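Local structure of extracellular solute-binding protein, family 1 (Trichodesmium erythraeum IMS101, 6G7N) at residues Gly1-Arg9 and Ser50-Val58. The protein binds ferric iron and probably delivers it, as the solute-binding protein, to an ABC transporter for iron uptake. Sequence-based numbering, arbitrary orientation. Where two conformers were deposited one is given.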
ATOM      1  N   GLY A   1       4.598  30.312   9.236  1.00 32.28           N
ATOM      2  CA  GLY A   1       5.907  29.607   9.233  1.00 26.12           C
ATOM      3  C   GLY A   1       5.881  28.110   9.522  1.00 23.47           C
ATOM      4  O   GLY A   1       6.902  27.535   9.914  1.00 23.64           O
ATOM      5  N   ALA A   2       4.730  27.482   9.329  1.00 23.31           N
ATOM      6  CA  ALA A   2       4.580  26.062   9.580  1.00 20.33           C
ATOM      7  C   ALA A   2       3.533  25.460   8.686  1.00 19.64           C
ATOM      8  O   ALA A   2       2.666  26.154   8.137  1.00 22.29           O
ATOM      9  CB  ALA A   2       4.218  25.823  11.039  1.00 21.87           C
ATOM     10  N   ILE A   3       3.587  24.142   8.590  1.00 17.56           N
ATOM     11  CA  ILE A   3       2.487  23.367   8.048  1.00 16.81           C
ATOM     12  C   ILE A   3       2.020  22.339   9.080  1.00 16.69           C
ATOM     13  O   ILE A   3       2.821  21.836   9.868  1.00 18.10           O
ATOM     14  CB  ILE A   3       2.848  22.672   6.733  1.00 17.70           C
ATOM     15  CG1 ILE A   3       4.038  21.721   6.911  1.00 17.19           C
ATOM     16  CG2 ILE A   3       3.140  23.711   5.672  1.00 19.63           C
ATOM     17  CD1 ILE A   3       4.210  20.795   5.745  1.00 20.02           C
ATOM     18  N   ASN A   4       0.741  22.001   9.018  1.00 15.81           N
ATOM     19  CA  ASN A   4       0.154  20.978   9.867  1.00 15.59           C
ATOM     20  C   ASN A   4      -0.059  19.712   9.049  1.00 15.14           C
ATOM     21  O   ASN A   4      -0.919  19.677   8.160  1.00 16.01           O
ATOM     22  CB  ASN A   4      -1.149  21.497  10.455  1.00 16.77           C
ATOM     23  CG  ASN A   4      -0.937  22.733  11.293  1.00 19.54           C
ATOM     24  OD1 ASN A   4      -0.070  22.746  12.157  1.00 24.05           O
ATOM     25  ND2 ASN A   4      -1.711  23.780  11.023  1.00 22.87           N
ATOM     26  N   LEU A   5       0.745  18.699   9.376  1.00 14.29           N
ATOM     27  CA  LEU A   5       0.715  17.392   8.717  1.00 14.14           C
ATOM     28  C   LEU A   5      -0.116  16.427   9.542  1.00 14.69           C
ATOM     29  O   LEU A   5       0.278  16.082  10.661  1.00 15.68           O
ATOM     30  CB  LEU A   5       2.143  16.886   8.602  1.00 14.09           C
ATOM     31  CG  LEU A   5       2.326  15.459   8.078  1.00 14.16           C
ATOM     32  CD1 LEU A   5       1.703  15.215   6.706  1.00 14.49           C
ATOM     33  CD2 LEU A   5       3.798  15.037   8.087  1.00 14.87           C
ATOM     34  N   TYR A   6      -1.267  16.021   8.999  1.00 13.78           N
ATOM     35  CA  TYR A   6      -2.127  14.983   9.620  1.00 13.62           C
ATOM     36  C   TYR A   6      -1.771  13.675   8.912  1.00 13.91           C
ATOM     37  O   TYR A   6      -2.026  13.511   7.726  1.00 14.39           O
ATOM     38  CB  TYR A   6      -3.598  15.295   9.398  1.00 14.45           C
ATOM     39  CG  TYR A   6      -4.234  16.326  10.311  1.00 15.75           C
ATOM     40  CD1 TYR A   6      -3.592  17.512  10.648  1.00 16.41           C
ATOM     41  CD2 TYR A   6      -5.533  16.135  10.760  1.00 17.26           C
ATOM     42  CE1 TYR A   6      -4.216  18.460  11.452  1.00 19.18           C
ATOM     43  CE2 TYR A   6      -6.175  17.078  11.535  1.00 19.41           C
ATOM     44  CZ  TYR A   6      -5.522  18.240  11.889  1.00 19.38           C
ATOM     45  OH  TYR A   6      -6.186  19.179  12.657  1.00 24.61           O
ATOM     46  N   SER A   7      -1.139  12.746   9.625  1.00 13.68           N
ATOM     47  CA  SER A   7      -0.621  11.528   8.994  1.00 13.51           C
ATOM     48  C   SER A   7      -0.847  10.294   9.844  1.00 13.80           C
ATOM     49  O   SER A   7      -0.645  10.312  11.060  1.00 15.53           O
ATOM     50  CB  SER A   7       0.872  11.653   8.723  1.00 14.22           C
ATOM     51  OG  SER A   7       1.365  10.470   8.123  1.00 15.28           O
ATOM     52  N   SER A   8      -1.215   9.207   9.167  1.00 13.41           N
ATOM     53  CA  SER A   8      -1.201   7.868   9.772  1.00 14.67           C
ATOM     54  C   SER A   8       0.066   7.052   9.455  1.00 14.67           C
ATOM     55  O   SER A   8       0.183   5.887   9.846  1.00 18.84           O
ATOM     56  CB  SER A   8      -2.447   7.097   9.325  1.00 15.35           C
ATOM     57  OG  SER A   8      -2.405   6.811   7.938  1.00 16.08           O
ATOM     58  N   ARG A   9       0.982   7.663   8.704  1.00 14.46           N
ATOM     59  CA  ARG A   9       2.111   6.978   8.025  1.00 14.46           C
ATOM     60  C   ARG A   9       3.480   7.420   8.557  1.00 15.02           C
ATOM     61  O   ARG A   9       4.526   7.034   8.020  1.00 15.93           O
ATOM     62  CB  ARG A   9       1.951   7.233   6.496  1.00 14.36           C
ATOM     63  CG  ARG A   9       3.048   6.756   5.513  1.00 14.92           C
ATOM     64  CD  ARG A   9       3.444   5.290   5.608  1.00 14.84           C
ATOM     65  NE  ARG A   9       4.487   4.952   4.642  1.00 14.39           N
ATOM     66  CZ  ARG A   9       5.765   5.280   4.794  1.00 14.02           C
ATOM     67  NH1 ARG A   9       6.188   5.905   5.877  1.00 14.17           N
ATOM     68  NH2 ARG A   9       6.636   4.965   3.835  1.00 13.78           N
ATOM     69  N   SER A  50     -10.669  23.478  10.143  1.00 23.67           N
ATOM     70  CA  SER A  50      -9.524  22.579  10.307  1.00 21.60           C
ATOM     71  C   SER A  50      -8.178  23.282  10.055  1.00 20.11           C
ATOM     72  O   SER A  50      -8.009  23.959   9.029  1.00 22.89           O
ATOM     73  CB  SER A  50      -9.602  21.398   9.356  1.00 20.71           C
ATOM     74  OG  SER A  50      -8.532  20.498   9.629  1.00 20.50           O
ATOM     75  N   PRO A  51      -7.198  23.079  10.949  1.00 21.20           N
ATOM     76  CA  PRO A  51      -5.849  23.587  10.661  1.00 20.34           C
ATOM     77  C   PRO A  51      -5.044  22.693   9.708  1.00 18.67           C
ATOM     78  O   PRO A  51      -3.948  23.073   9.334  1.00 20.43           O
ATOM     79  CB  PRO A  51      -5.162  23.616  12.033  1.00 22.95           C
ATOM     80  CG  PRO A  51      -5.934  22.653  12.869  1.00 26.76           C
ATOM     81  CD  PRO A  51      -7.316  22.516  12.309  1.00 22.70           C
ATOM     82  N   ALA A  52      -5.565  21.533   9.326  1.00 17.38           N
ATOM     83  CA  ALA A  52      -4.772  20.599   8.532  1.00 15.45           C
ATOM     84  C   ALA A  52      -4.352  21.208   7.194  1.00 14.84           C
ATOM     85  O   ALA A  52      -5.155  21.791   6.463  1.00 15.91           O
ATOM     86  CB  ALA A  52      -5.540  19.302   8.307  1.00 16.85           C
ATOM     87  N   ASP A  53      -3.072  21.027   6.862  1.00 14.45           N
ATOM     88  CA  ASP A  53      -2.510  21.457   5.573  1.00 14.23           C
ATOM     89  C   ASP A  53      -2.280  20.292   4.618  1.00 13.33           C
ATOM     90  O   ASP A  53      -2.547  20.390   3.421  1.00 13.64           O
ATOM     91  CB  ASP A  53      -1.172  22.169   5.773  1.00 16.09           C
ATOM     92  CG  ASP A  53      -1.325  23.553   6.369  1.00 18.44           C
ATOM     93  OD1 ASP A  53      -2.022  24.387   5.729  1.00 20.66           O
ATOM     94  OD2 ASP A  53      -0.716  23.820   7.437  1.00 19.96           O
ATOM     95  N   VAL A  54      -1.692  19.219   5.141  1.00 13.17           N
ATOM     96  CA  VAL A  54      -1.372  18.006   4.358  1.00 12.73           C
ATOM     97  C   VAL A  54      -1.964  16.814   5.082  1.00 13.33           C
ATOM     98  O   VAL A  54      -1.865  16.719   6.316  1.00 14.20           O
ATOM     99  CB  VAL A  54       0.151  17.827   4.217  1.00 12.89           C
ATOM    100  CG1 VAL A  54       0.492  16.524   3.507  1.00 12.67           C
ATOM    101  CG2 VAL A  54       0.763  19.005   3.491  1.00 14.71           C
ATOM    102  N   PHE A  55      -2.568  15.907   4.322  1.00 12.09           N
ATOM    103  CA  PHE A  55      -3.086  14.621   4.841  1.00 12.55           C
ATOM    104  C   PHE A  55      -2.261  13.521   4.162  1.00 11.88           C
ATOM    105  O   PHE A  55      -2.146  13.501   2.942  1.00 12.41           O
ATOM    106  CB  PHE A  55      -4.582  14.464   4.516  1.00 13.93           C
ATOM    107  CG  PHE A  55      -5.108  13.083   4.781  1.00 14.14           C
ATOM    108  CD1 PHE A  55      -5.156  12.578   6.074  1.00 15.78           C
ATOM    109  CD2 PHE A  55      -5.494  12.240   3.733  1.00 15.50           C
ATOM    110  CE1 PHE A  55      -5.593  11.303   6.325  1.00 17.58           C
ATOM    111  CE2 PHE A  55      -5.972  10.971   4.003  1.00 16.05           C
ATOM    112  CZ  PHE A  55      -6.020  10.506   5.295  1.00 16.39           C
ATOM    113  N   MET A  56      -1.729  12.606   4.975  1.00 11.62           N
ATOM    114  CA  MET A  56      -1.014  11.434   4.464  1.00 11.99           C
ATOM    115  C   MET A  56      -1.521  10.156   5.098  1.00 11.80           C
ATOM    116  O   MET A  56      -1.826  10.107   6.304  1.00 12.98           O
ATOM    117  CB  MET A  56       0.490  11.531   4.697  1.00 12.44           C
ATOM    118  CG  MET A  56       1.133  12.644   3.920  1.00 13.84           C
ATOM    119  SD  MET A  56       2.915  12.715   3.977  1.00 14.66           S
ATOM    120  CE  MET A  56       3.307  11.429   2.816  1.00 16.90           C
ATOM    121  N   THR A  57      -1.573   9.094   4.295  1.00 11.30           N
ATOM    122  CA  THR A  57      -2.022   7.790   4.774  1.00 12.10           C
ATOM    123  C   THR A  57      -1.506   6.723   3.845  1.00 11.60           C
ATOM    124  O   THR A  57      -0.733   7.000   2.936  1.00 13.81           O
ATOM    125  CB  THR A  57      -3.554   7.768   4.965  1.00 13.51           C
ATOM    126  OG1 THR A  57      -3.947   6.632   5.740  1.00 15.24           O
ATOM    127  CG2 THR A  57      -4.309   7.737   3.630  1.00 14.36           C
ATOM    128  N   VAL A  58      -1.899   5.468   4.096  0.50 11.76           N
ATOM    129  CA  VAL A  58      -1.582   4.367   3.180  0.50 12.00           C
ATOM    130  C   VAL A  58      -2.832   3.839   2.502  0.50 10.81           C
ATOM    131  O   VAL A  58      -3.933   3.840   3.084  0.50 12.03           O
ATOM    132  CB  VAL A  58      -0.764   3.194   3.785  0.50 15.51           C
ATOM    133  CG1 VAL A  58       0.393   3.734   4.604  0.50 15.78           C
ATOM    134  CG2 VAL A  58      -1.613   2.280   4.639  0.50 16.45           C
TER
HETATM  135  O   HOH W   1      -0.255  26.243   8.559  1.00 28.16           O
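Tyr6 lays one ring face over Ala52, whose CB sits 3.5 Å from the ring centroid and 12° off the normal, a CH-pi contact. With CG anti to the carbonyl carbon (chi1 -80°), the ring turns back over Ala52. Tyr6 OH lies 3.5 Å from Pro51 CG and hydrogen-bonds to Glu46 of helix 36-46. Shortening Tyr6 to an alanine would probably uncover the Ala52 methyl and cost Glu46 this hydroxyl partner.

Asn4 holds the start of segment 50-58. Its ND2 donates to Pro51 O at 2.9 Å, from above the carbonyl plane. Its backbone N meets the anti lone pair of Asp53 OD2 at 2.8 Å, and a water links that oxygen to Ala2 O. Asn4 O accepts from both Asp53 N and Val54 N.

On the sheet face of Leu5, Ser7, Val54 and Met56, Leu5 CD1 touches Val54 CG1, at 3.7 Å, and Met56 CG. Helix 245-255 packs against Val54 and Met56.

At the far end, Thr57 OG1 donates to Ser8 OG at 2.7 Å, and Arg9 CD meets Val58 CG1. These four residues line the D-glutamate pocket. The C-terminal ends of parallel strands 2-7 and 54-58, with the Ser8-Arg9 loop, bring them to the ligand, as in periplasmic-binding-protein folds.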